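PDB 3QFF: N5-carboxyaminoimidazole ribonucleotide synthetase from Bacillus anthracis, which catalyses the ATP-dependent carboxylation of 5-aminoimidazole ribonucleotide with bicarbonate, giving N5-carboxyaminoimidazole ribonucleotide in purine biosynthesis. Local coordinates for residues Lys195-Ile200 against Val211-Asn217; Glu226-Arg232 against Ile365-Leu369; Met7-Ile11 against Ile302-Pro306. All blocks are in the same frame, centred on the assembly; numbering follows the deposited sequence.

Interaction 1 of 3, residues Lys195-Ile200 against Val211-Asn217; sequences KEVSVI and VFPVAEN. With ADP (adenosine-5'-diphosphate), chain C.
This is a buried antiparallel pairing in the ATP-grasp hairpin of strands 195-203 and 209-220, part of the large antiparallel sheet that also holds strands 316-322 and 354-361. The extended segment 195-200 runs 136° from 215-217, their axes approaching to 4.5 Å. Ser198 and Ala215 form a hydrogen-bonded pair (Ser198 N to Ala215 O 2.8 Å, Ala215 N to Ser198 O 2.9 Å); Val197 and Glu216 form a non-hydrogen-bonded one (CA-CA 4.4 Å). Asn217 N donates to Glu196 O at 2.7 Å and Phe212 N to Ile200 O at 2.9 Å. Asn217 (m) donates from ND2 to Ser198 OG (p) at 2.9 Å; that hydroxyl also bonds Ser282. Val197 CB meets Val214 CG1 at 3.7 Å, and helix 235-251 covers Val199 and Val214. Lys195 NZ salt-bridges Glu216 OE2 (2.8 Å). Backbone bonds and the Asn217-Ser198 bond hold the strands while Glu196 turns its carboxylate to the ribose: ADP O3' donates to Glu196 OE2 at 2.8 Å, O2' only weakly to OE1 (3.5 Å).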
loop_
_atom_site.group_PDB
_atom_site.type_symbol
_atom_site.label_atom_id
_atom_site.label_comp_id
_atom_site.label_asym_id
_atom_site.label_seq_id
_atom_site.Cartn_x
_atom_site.Cartn_y
_atom_site.Cartn_z
ATOM N N LYS A 195 15.169 -17.432 -21.238
ATOM C CA LYS A 195 14.488 -16.393 -20.448
ATOM C C LYS A 195 15.452 -15.676 -19.496
ATOM O O LYS A 195 16.387 -16.292 -18.972
ATOM C CB LYS A 195 13.397 -17.028 -19.571
ATOM C CG LYS A 195 12.393 -17.919 -20.291
ATOM C CD LYS A 195 11.086 -17.221 -20.414
ATOM C CE LYS A 195 10.080 -18.005 -21.245
ATOM N NZ LYS A 195 9.240 -17.036 -22.006
ATOM N N GLU A 196 15.213 -14.385 -19.271
ATOM C CA GLU A 196 15.804 -13.675 -18.129
ATOM C C GLU A 196 14.860 -13.714 -16.934
ATOM O O GLU A 196 13.671 -13.383 -17.054
ATOM C CB GLU A 196 16.134 -12.237 -18.477
ATOM C CG GLU A 196 17.392 -12.095 -19.285
ATOM C CD GLU A 196 17.799 -10.663 -19.441
ATOM O OE1 GLU A 196 17.213 -9.966 -20.301
ATOM O OE2 GLU A 196 18.711 -10.226 -18.703
ATOM N N VAL A 197 15.379 -14.147 -15.787
ATOM C CA VAL A 197 14.553 -14.262 -14.590
ATOM C C VAL A 197 15.205 -13.562 -13.399
ATOM O O VAL A 197 16.426 -13.378 -13.367
ATOM C CB VAL A 197 14.168 -15.753 -14.242
ATOM C CG1 VAL A 197 13.465 -16.436 -15.433
ATOM C CG2 VAL A 197 15.383 -16.576 -13.755
ATOM N N SER A 198 14.386 -13.147 -12.434
ATOM C CA SER A 198 14.935 -12.604 -11.203
ATOM C C SER A 198 14.150 -13.057 -9.982
ATOM O O SER A 198 12.970 -13.382 -10.078
ATOM C CB SER A 198 15.035 -11.079 -11.255
ATOM O OG SER A 198 13.754 -10.488 -11.160
ATOM N N VAL A 199 14.828 -13.076 -8.838
ATOM C CA VAL A 199 14.251 -13.459 -7.554
ATOM C C VAL A 199 14.675 -12.394 -6.536
ATOM O O VAL A 199 15.860 -12.011 -6.476
ATOM C CB VAL A 199 14.776 -14.848 -7.077
ATOM C CG1 VAL A 199 14.366 -15.129 -5.625
ATOM C CG2 VAL A 199 14.274 -15.973 -7.983
ATOM N N ILE A 200 13.700 -11.896 -5.771
ATOM C CA ILE A 200 13.962 -10.959 -4.689
ATOM C C ILE A 200 14.022 -11.794 -3.415
ATOM O O ILE A 200 13.083 -12.543 -3.119
ATOM C CB ILE A 200 12.840 -9.888 -4.523
ATOM C CG1 ILE A 200 12.513 -9.156 -5.841
ATOM C CG2 ILE A 200 13.194 -8.885 -3.393
ATOM C CD1 ILE A 200 13.589 -8.224 -6.344
ATOM N N VAL A 211 11.726 -15.435 0.465
ATOM C CA VAL A 211 12.016 -15.323 -0.956
ATOM C C VAL A 211 10.705 -15.078 -1.707
ATOM O O VAL A 211 9.666 -15.708 -1.422
ATOM C CB VAL A 211 12.727 -16.582 -1.500
ATOM C CG1 VAL A 211 13.305 -16.333 -2.888
ATOM C CG2 VAL A 211 13.841 -16.999 -0.553
ATOM N N PHE A 212 10.745 -14.140 -2.635
ATOM C CA PHE A 212 9.612 -13.882 -3.510
ATOM C C PHE A 212 9.608 -14.848 -4.694
ATOM O O PHE A 212 10.625 -15.490 -4.966
ATOM C CB PHE A 212 9.644 -12.440 -4.004
ATOM C CG PHE A 212 9.139 -11.466 -3.002
ATOM C CD1 PHE A 212 10.038 -10.714 -2.232
ATOM C CD2 PHE A 212 7.773 -11.310 -2.803
ATOM C CE1 PHE A 212 9.565 -9.785 -1.296
ATOM C CE2 PHE A 212 7.290 -10.378 -1.866
ATOM C CZ PHE A 212 8.184 -9.617 -1.116
ATOM N N PRO A 213 8.461 -14.970 -5.384
ATOM C CA PRO A 213 8.392 -15.904 -6.523
ATOM C C PRO A 213 9.287 -15.449 -7.671
ATOM O O PRO A 213 9.565 -14.246 -7.801
ATOM C CB PRO A 213 6.912 -15.856 -6.962
ATOM C CG PRO A 213 6.174 -15.143 -5.875
ATOM C CD PRO A 213 7.172 -14.314 -5.105
ATOM N N VAL A 214 9.710 -16.394 -8.505
ATOM C CA VAL A 214 10.508 -16.085 -9.676
ATOM C C VAL A 214 9.728 -15.233 -10.693
ATOM O O VAL A 214 8.627 -15.588 -11.093
ATOM C CB VAL A 214 11.038 -17.361 -10.391
ATOM C CG1 VAL A 214 12.010 -16.969 -11.501
ATOM C CG2 VAL A 214 11.707 -18.340 -9.399
ATOM N N ALA A 215 10.332 -14.129 -11.124
ATOM C CA ALA A 215 9.741 -13.277 -12.153
ATOM C C ALA A 215 10.518 -13.444 -13.451
ATOM O O ALA A 215 11.746 -13.490 -13.438
ATOM C CB ALA A 215 9.777 -11.823 -11.726
ATOM N N GLU A 216 9.792 -13.540 -14.561
ATOM C CA GLU A 216 10.400 -13.515 -15.894
ATOM C C GLU A 216 10.466 -12.064 -16.362
ATOM O O GLU A 216 9.438 -11.372 -16.400
ATOM C CB GLU A 216 9.594 -14.390 -16.865
ATOM C CG GLU A 216 9.802 -14.079 -18.360
ATOM C CD GLU A 216 8.833 -14.855 -19.267
ATOM O OE1 GLU A 216 7.965 -15.582 -18.748
ATOM O OE2 GLU A 216 8.939 -14.732 -20.506
ATOM N N ASN A 217 11.667 -11.608 -16.724
ATOM C CA ASN A 217 11.881 -10.213 -17.088
ATOM C C ASN A 217 12.174 -9.988 -18.558
ATOM O O ASN A 217 13.043 -10.654 -19.131
ATOM C CB ASN A 217 13.013 -9.627 -16.249
ATOM C CG ASN A 217 12.715 -9.700 -14.785
ATOM O OD1 ASN A 217 11.585 -9.461 -14.367
ATOM N ND2 ASN A 217 13.714 -10.063 -13.992
HETATM P PB ADP C . 23.162 -3.772 -17.147
HETATM O O1B ADP C . 23.337 -2.543 -18.010
HETATM O O2B ADP C . 23.941 -3.698 -15.851
HETATM O O3B ADP C . 21.720 -4.193 -16.992
HETATM P PA ADP C . 23.659 -6.546 -17.898
HETATM O O1A ADP C . 22.398 -6.852 -17.115
HETATM O O2A ADP C . 24.965 -7.208 -17.523
HETATM O O3A ADP C . 23.900 -4.944 -17.995
HETATM O "O5'" ADP C . 23.388 -6.943 -19.431
HETATM C "C5'" ADP C . 22.407 -6.237 -20.188
HETATM C "C4'" ADP C . 21.716 -7.200 -21.140
HETATM O "O4'" ADP C . 22.691 -7.791 -22.002
HETATM C "C3'" ADP C . 21.037 -8.343 -20.401
HETATM O "O3'" ADP C . 19.648 -8.071 -20.196
HETATM C "C2'" ADP C . 21.255 -9.548 -21.295
HETATM O "O2'" ADP C . 20.122 -9.731 -22.149
HETATM C "C1'" ADP C . 22.462 -9.197 -22.151
HETATM N N9 ADP C . 23.656 -9.962 -21.691
HETATM C C8 ADP C . 24.557 -9.549 -20.775
HETATM N N7 ADP C . 25.526 -10.479 -20.582
HETATM C C5 ADP C . 25.254 -11.518 -21.389
HETATM C C6 ADP C . 25.876 -12.835 -21.681
HETATM N N6 ADP C . 27.012 -13.232 -21.054
HETATM N N1 ADP C . 25.263 -13.626 -22.597
HETATM C C2 ADP C . 24.134 -13.251 -23.228
HETATM N N3 ADP C . 23.522 -12.074 -23.010
HETATM C C4 ADP C . 24.023 -11.176 -22.121
HETATM O O HOH W 1 13.232 -13.000 -20.679
HETATM O O HOH W 2 15.036 -9.742 -21.857
HETATM O O HOH W 3 16.402 -10.283 -14.988
HETATM O O HOH W 4 11.046 -11.903 -7.041
#

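Interaction 2 of 3, residues Glu226-Arg232 against Ile365-Leu369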
loop_
_atom_site.group_PDB
_atom_site.type_symbol
_atom_site.label_atom_id
_atom_site.label_comp_id
_atom_site.label_asym_id
_atom_site.label_seq_id
_atom_site.Cartn_x
_atom_site.Cartn_y
_atom_site.Cartn_z
ATOM N N GLU A 226 8.823 -5.426 -19.091
ATOM C CA GLU A 226 7.827 -6.222 -18.373
ATOM C C GLU A 226 8.448 -7.230 -17.400
ATOM O O GLU A 226 9.507 -7.807 -17.687
ATOM C CB GLU A 226 6.942 -6.985 -19.357
ATOM C CG GLU A 226 5.909 -6.109 -20.049
ATOM C CD GLU A 226 5.142 -6.827 -21.151
ATOM O OE1 GLU A 226 5.686 -7.793 -21.746
ATOM O OE2 GLU A 226 3.995 -6.410 -21.425
ATOM N N SER A 227 7.782 -7.432 -16.261
ATOM C CA SER A 227 8.034 -8.578 -15.383
ATOM C C SER A 227 6.777 -9.432 -15.303
ATOM O O SER A 227 5.667 -8.924 -15.084
ATOM C CB SER A 227 8.445 -8.159 -13.972
ATOM O OG SER A 227 9.586 -7.346 -14.021
ATOM N N ILE A 228 6.958 -10.728 -15.468
ATOM C CA ILE A 228 5.837 -11.644 -15.554
ATOM C C ILE A 228 5.951 -12.658 -14.435
ATOM O O ILE A 228 6.983 -13.305 -14.296
ATOM C CB ILE A 228 5.855 -12.396 -16.890
ATOM C CG1 ILE A 228 5.872 -11.424 -18.080
ATOM C CG2 ILE A 228 4.693 -13.376 -16.955
ATOM C CD1 ILE A 228 6.344 -12.095 -19.428
ATOM N N VAL A 229 4.885 -12.805 -13.654
ATOM C CA VAL A 229 4.901 -13.666 -12.488
ATOM C C VAL A 229 3.575 -14.430 -12.417
ATOM O O VAL A 229 2.510 -13.811 -12.388
ATOM C CB VAL A 229 5.104 -12.846 -11.190
ATOM C CG1 VAL A 229 5.551 -13.744 -10.043
ATOM C CG2 VAL A 229 6.112 -11.717 -11.413
ATOM N N PRO A 230 3.624 -15.775 -12.363
ATOM C CA PRO A 230 4.805 -16.653 -12.301
ATOM C C PRO A 230 5.607 -16.629 -13.599
ATOM O O PRO A 230 5.033 -16.499 -14.685
ATOM C CB PRO A 230 4.200 -18.049 -12.070
ATOM C CG PRO A 230 2.767 -17.793 -11.625
ATOM C CD PRO A 230 2.372 -16.549 -12.347
ATOM N N ALA A 231 6.930 -16.691 -13.485
ATOM C CA ALA A 231 7.788 -16.809 -14.671
ATOM C C ALA A 231 7.343 -18.036 -15.469
ATOM O O ALA A 231 6.978 -19.053 -14.889
ATOM C CB ALA A 231 9.263 -16.934 -14.263
ATOM N N ARG A 232 7.354 -17.936 -16.792
ATOM C CA ARG A 232 6.902 -19.033 -17.636
ATOM C C ARG A 232 8.032 -20.058 -17.840
ATOM O O ARG A 232 8.609 -20.176 -18.927
ATOM C CB ARG A 232 6.330 -18.503 -18.959
ATOM C CG ARG A 232 5.100 -17.585 -18.756
ATOM C CD ARG A 232 4.636 -16.894 -20.037
ATOM N NE ARG A 232 5.612 -15.927 -20.531
ATOM C CZ ARG A 232 5.522 -15.276 -21.693
ATOM N NH1 ARG A 232 6.474 -14.421 -22.035
ATOM N NH2 ARG A 232 4.485 -15.469 -22.516
ATOM N N ILE A 365 -2.073 -15.313 -17.177
ATOM C CA ILE A 365 -0.959 -14.430 -17.540
ATOM C C ILE A 365 -1.009 -13.921 -18.988
ATOM O O ILE A 365 -0.674 -12.757 -19.259
ATOM C CB ILE A 365 0.413 -15.079 -17.220
ATOM C CG1 ILE A 365 0.773 -14.852 -15.752
ATOM C CG2 ILE A 365 1.525 -14.512 -18.110
ATOM C CD1 ILE A 365 1.054 -13.389 -15.393
ATOM N N GLU A 366 -1.436 -14.781 -19.913
ATOM C CA GLU A 366 -1.509 -14.390 -21.325
ATOM C C GLU A 366 -2.559 -13.299 -21.571
ATOM O O GLU A 366 -2.406 -12.479 -22.466
ATOM C CB GLU A 366 -1.747 -15.606 -22.237
ATOM C CG GLU A 366 -0.680 -16.720 -22.136
ATOM C CD GLU A 366 0.732 -16.291 -22.557
ATOM O OE1 GLU A 366 0.878 -15.469 -23.498
ATOM O OE2 GLU A 366 1.713 -16.800 -21.946
ATOM N N VAL A 367 -3.604 -13.277 -20.750
ATOM C CA VAL A 367 -4.642 -12.256 -20.859
ATOM C C VAL A 367 -4.076 -10.903 -20.419
ATOM O O VAL A 367 -4.313 -9.882 -21.069
ATOM C CB VAL A 367 -5.894 -12.656 -20.046
ATOM C CG1 VAL A 367 -6.931 -11.535 -20.032
ATOM C CG2 VAL A 367 -6.512 -13.940 -20.625
ATOM N N ALA A 368 -3.293 -10.914 -19.336
ATOM C CA ALA A 368 -2.596 -9.714 -18.869
ATOM C C ALA A 368 -1.618 -9.188 -19.913
ATOM O O ALA A 368 -1.541 -7.975 -20.154
ATOM C CB ALA A 368 -1.882 -9.986 -17.540
ATOM N N LEU A 369 -0.869 -10.098 -20.538
ATOM C CA LEU A 369 0.039 -9.702 -21.620
ATOM C C LEU A 369 -0.713 -9.040 -22.767
ATOM O O LEU A 369 -0.282 -8.009 -23.288
ATOM C CB LEU A 369 0.869 -10.890 -22.119
ATOM C CG LEU A 369 2.012 -11.329 -21.194
ATOM C CD1 LEU A 369 2.658 -12.608 -21.712
ATOM C CD2 LEU A 369 3.042 -10.226 -21.037
HETATM O O HOH W 5 2.487 -7.416 -23.385
#
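Arg232 reaches across to the first turn of helix 365-374, where its NH2 donates to Glu366 OE2 at 3.1 Å in a salt bridge. Its stronger partner is Glu216 of the adjoining strand, bound through NH1, so the guanidinium spans two carboxylates. At the other end of the contact, water 5 donates both to Glu226 OE2 (2.7 Å) and to Leu369 O (2.8 Å). Leu369 CD1 lies over one face of the guanidinium, 3.5 Å from Arg232 NH2. Between these polar ends Ile228 points at the helix: its CG2 meets Ile365 CG2 at 3.6 Å and its CD1 meets Leu369 CD2 at 4.1 Å. Ile365 CG1 also touches Pro230 CD (4.1 Å), just after a cis peptide bond. The axes of 226-229 and 365-369 lie 162° apart and approach to 9.8 Å; Ile365 and Leu369, one turn apart, point from the helix toward the strand. A small apolar centre flanked by a charge pair and a bridging water thus seats the C-terminal domain's helix on the ATP-grasp domain.

Interaction 3 of 3, residues Met7-Ile11 against Ile302-Pro306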
loop_
_atom_site.group_PDB
_atom_site.type_symbol
_atom_site.label_atom_id
_atom_site.label_comp_id
_atom_site.label_asym_id
_atom_site.label_seq_id
_atom_site.Cartn_x
_atom_site.Cartn_y
_atom_site.Cartn_z
ATOM N N MET A 7 20.491 -10.558 15.541
ATOM C CA MET A 7 20.614 -9.541 16.628
ATOM C C MET A 7 19.248 -9.211 17.217
ATOM O O MET A 7 18.214 -9.524 16.627
ATOM C CB MET A 7 21.326 -8.273 16.123
ATOM C CG MET A 7 21.493 -7.151 17.162
ATOM S SD MET A 7 22.200 -7.653 18.755
ATOM C CE MET A 7 22.329 -6.068 19.597
ATOM N N THR A 8 19.257 -8.591 18.391
ATOM C CA THR A 8 18.035 -8.296 19.123
ATOM C C THR A 8 17.509 -6.878 18.836
ATOM O O THR A 8 16.384 -6.553 19.227
ATOM C CB THR A 8 18.229 -8.480 20.663
ATOM O OG1 THR A 8 19.513 -9.067 20.944
ATOM C CG2 THR A 8 17.127 -9.358 21.234
ATOM N N ARG A 9 18.310 -6.050 18.159
ATOM C CA ARG A 9 17.980 -4.615 17.974
ATOM C C ARG A 9 16.779 -4.356 17.048
ATOM O O ARG A 9 16.823 -4.651 15.845
ATOM C CB ARG A 9 19.202 -3.851 17.479
ATOM C CG ARG A 9 19.039 -2.326 17.440
ATOM C CD ARG A 9 20.426 -1.693 17.427
ATOM N NE ARG A 9 20.384 -0.249 17.280
ATOM C CZ ARG A 9 21.447 0.545 17.368
ATOM N NH1 ARG A 9 22.655 0.040 17.602
ATOM N NH2 ARG A 9 21.296 1.849 17.218
ATOM N N ILE A 10 15.723 -3.793 17.629
ATOM C CA ILE A 10 14.477 -3.520 16.920
ATOM C C ILE A 10 14.240 -2.023 16.842
ATOM O O ILE A 10 14.421 -1.306 17.830
ATOM C CB ILE A 10 13.273 -4.198 17.627
ATOM C CG1 ILE A 10 13.431 -5.728 17.609
ATOM C CG2 ILE A 10 11.937 -3.766 16.989
ATOM C CD1 ILE A 10 12.447 -6.473 18.549
ATOM N N ILE A 11 13.851 -1.552 15.659
ATOM C CA ILE A 11 13.473 -0.147 15.453
ATOM C C ILE A 11 11.944 -0.054 15.378
ATOM O O ILE A 11 11.330 -0.440 14.373
ATOM C CB ILE A 11 14.111 0.441 14.170
ATOM C CG1 ILE A 11 15.628 0.177 14.106
ATOM C CG2 ILE A 11 13.770 1.925 14.012
ATOM C CD1 ILE A 11 16.472 0.828 15.282
ATOM N N ILE A 302 15.147 -4.279 7.900
ATOM C CA ILE A 302 16.133 -3.390 8.510
ATOM C C ILE A 302 15.745 -2.987 9.943
ATOM O O ILE A 302 16.618 -2.701 10.765
ATOM C CB ILE A 302 16.440 -2.144 7.644
ATOM C CG1 ILE A 302 15.214 -1.234 7.546
ATOM C CG2 ILE A 302 16.997 -2.575 6.253
ATOM C CD1 ILE A 302 15.500 0.139 6.943
ATOM N N CYS A 303 14.444 -2.946 10.221
ATOM C CA CYS A 303 13.949 -2.602 11.549
ATOM C C CYS A 303 13.887 -3.832 12.455
ATOM O O CYS A 303 13.597 -3.709 13.650
ATOM C CB CYS A 303 12.560 -1.947 11.475
ATOM S SG CYS A 303 12.521 -0.315 10.693
ATOM N N ASN A 304 14.159 -5.008 11.880
ATOM C CA ASN A 304 14.126 -6.288 12.597
ATOM C C ASN A 304 12.734 -6.619 13.151
ATOM O O ASN A 304 12.579 -7.065 14.286
ATOM C CB ASN A 304 15.217 -6.337 13.688
ATOM C CG ASN A 304 15.572 -7.760 14.112
ATOM O OD1 ASN A 304 15.363 -8.719 13.363
ATOM N ND2 ASN A 304 16.123 -7.901 15.324
ATOM N N LEU A 305 11.711 -6.371 12.342
ATOM C CA LEU A 305 10.366 -6.863 12.639
ATOM C C LEU A 305 10.197 -8.229 11.979
ATOM O O LEU A 305 10.973 -8.590 11.079
ATOM C CB LEU A 305 9.314 -5.888 12.105
ATOM C CG LEU A 305 9.507 -4.403 12.429
ATOM C CD1 LEU A 305 8.456 -3.593 11.705
ATOM C CD2 LEU A 305 9.448 -4.146 13.952
ATOM N N PRO A 306 9.199 -9.008 12.415
ATOM C CA PRO A 306 8.966 -10.266 11.699
ATOM C C PRO A 306 8.674 -9.991 10.218
ATOM O O PRO A 306 8.000 -9.002 9.886
ATOM C CB PRO A 306 7.713 -10.813 12.379
ATOM C CG PRO A 306 7.750 -10.219 13.759
ATOM C CD PRO A 306 8.200 -8.807 13.488
HETATM O O HOH W 6 17.110 -3.278 13.431
#
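Asn304 does two jobs here: with positive phi (62°) it is the C-prime residue of the Schellman motif that ends helix 294-303, and its side chain reaches out to hold the N-terminal loop. From the t rotamer, Asn304 ND2 donates to Met7 O at 3.0 Å and more weakly to Arg9 O at 3.4 Å, so one amide group serves two carbonyls of an irregular segment. The same side chain is held at its oxygen, OD1, by the hydroxyl of Ser206. Next to it the backbones join directly. Ile11 N donates to Cys303 O at 3.0 Å, a carbonyl in the helix's last turn, and Ile10 CA makes a CA-H...O contact of 3.4 Å to that same Cys303 O. Water 6 adds one more link, donating to Arg9 O and to Ile302 O, each at 2.8 Å. Apolar contact is modest: Ile10 CG2 lies 3.9 Å from Leu305 CD2, and Ile11 CB lies 3.9 Å from Cys303 SG. The loop is thus fastened largely through its own backbone carbonyls and one amide. Around the contact, Ile11 and Ile302 both rest on Val78 of strand 78-81, an outer strand of the parallel sheet; Tyr38 bonds Ile11 O and touches Cys303 and Leu305, while Asn334 and Val333 of the second subunit pack on Ile10 and Pro306.

How the interactions relate
The chain opens interaction 3 almost at once, at Met7-Ile11, and closes it, with 290 residues between, where helix 294-303 ends; this ties the loop leading into the parallel sheet to the C-terminal end of that helix. Interaction 1 is a local hairpin lying wholly within that span. Interaction 2 opens on the next strand, 223-229, but closes only at helix 365-374, so it crosses interaction 3 while following interaction 1 in series. Interactions 1 and 2 have centres about 11 Å apart and lie on neighbouring strands of one sheet, and Glu216 salt-bridges Arg232 in the loop just after the second. Interaction 3 stands apart, its centre about 27 Å and 34 Å from theirs.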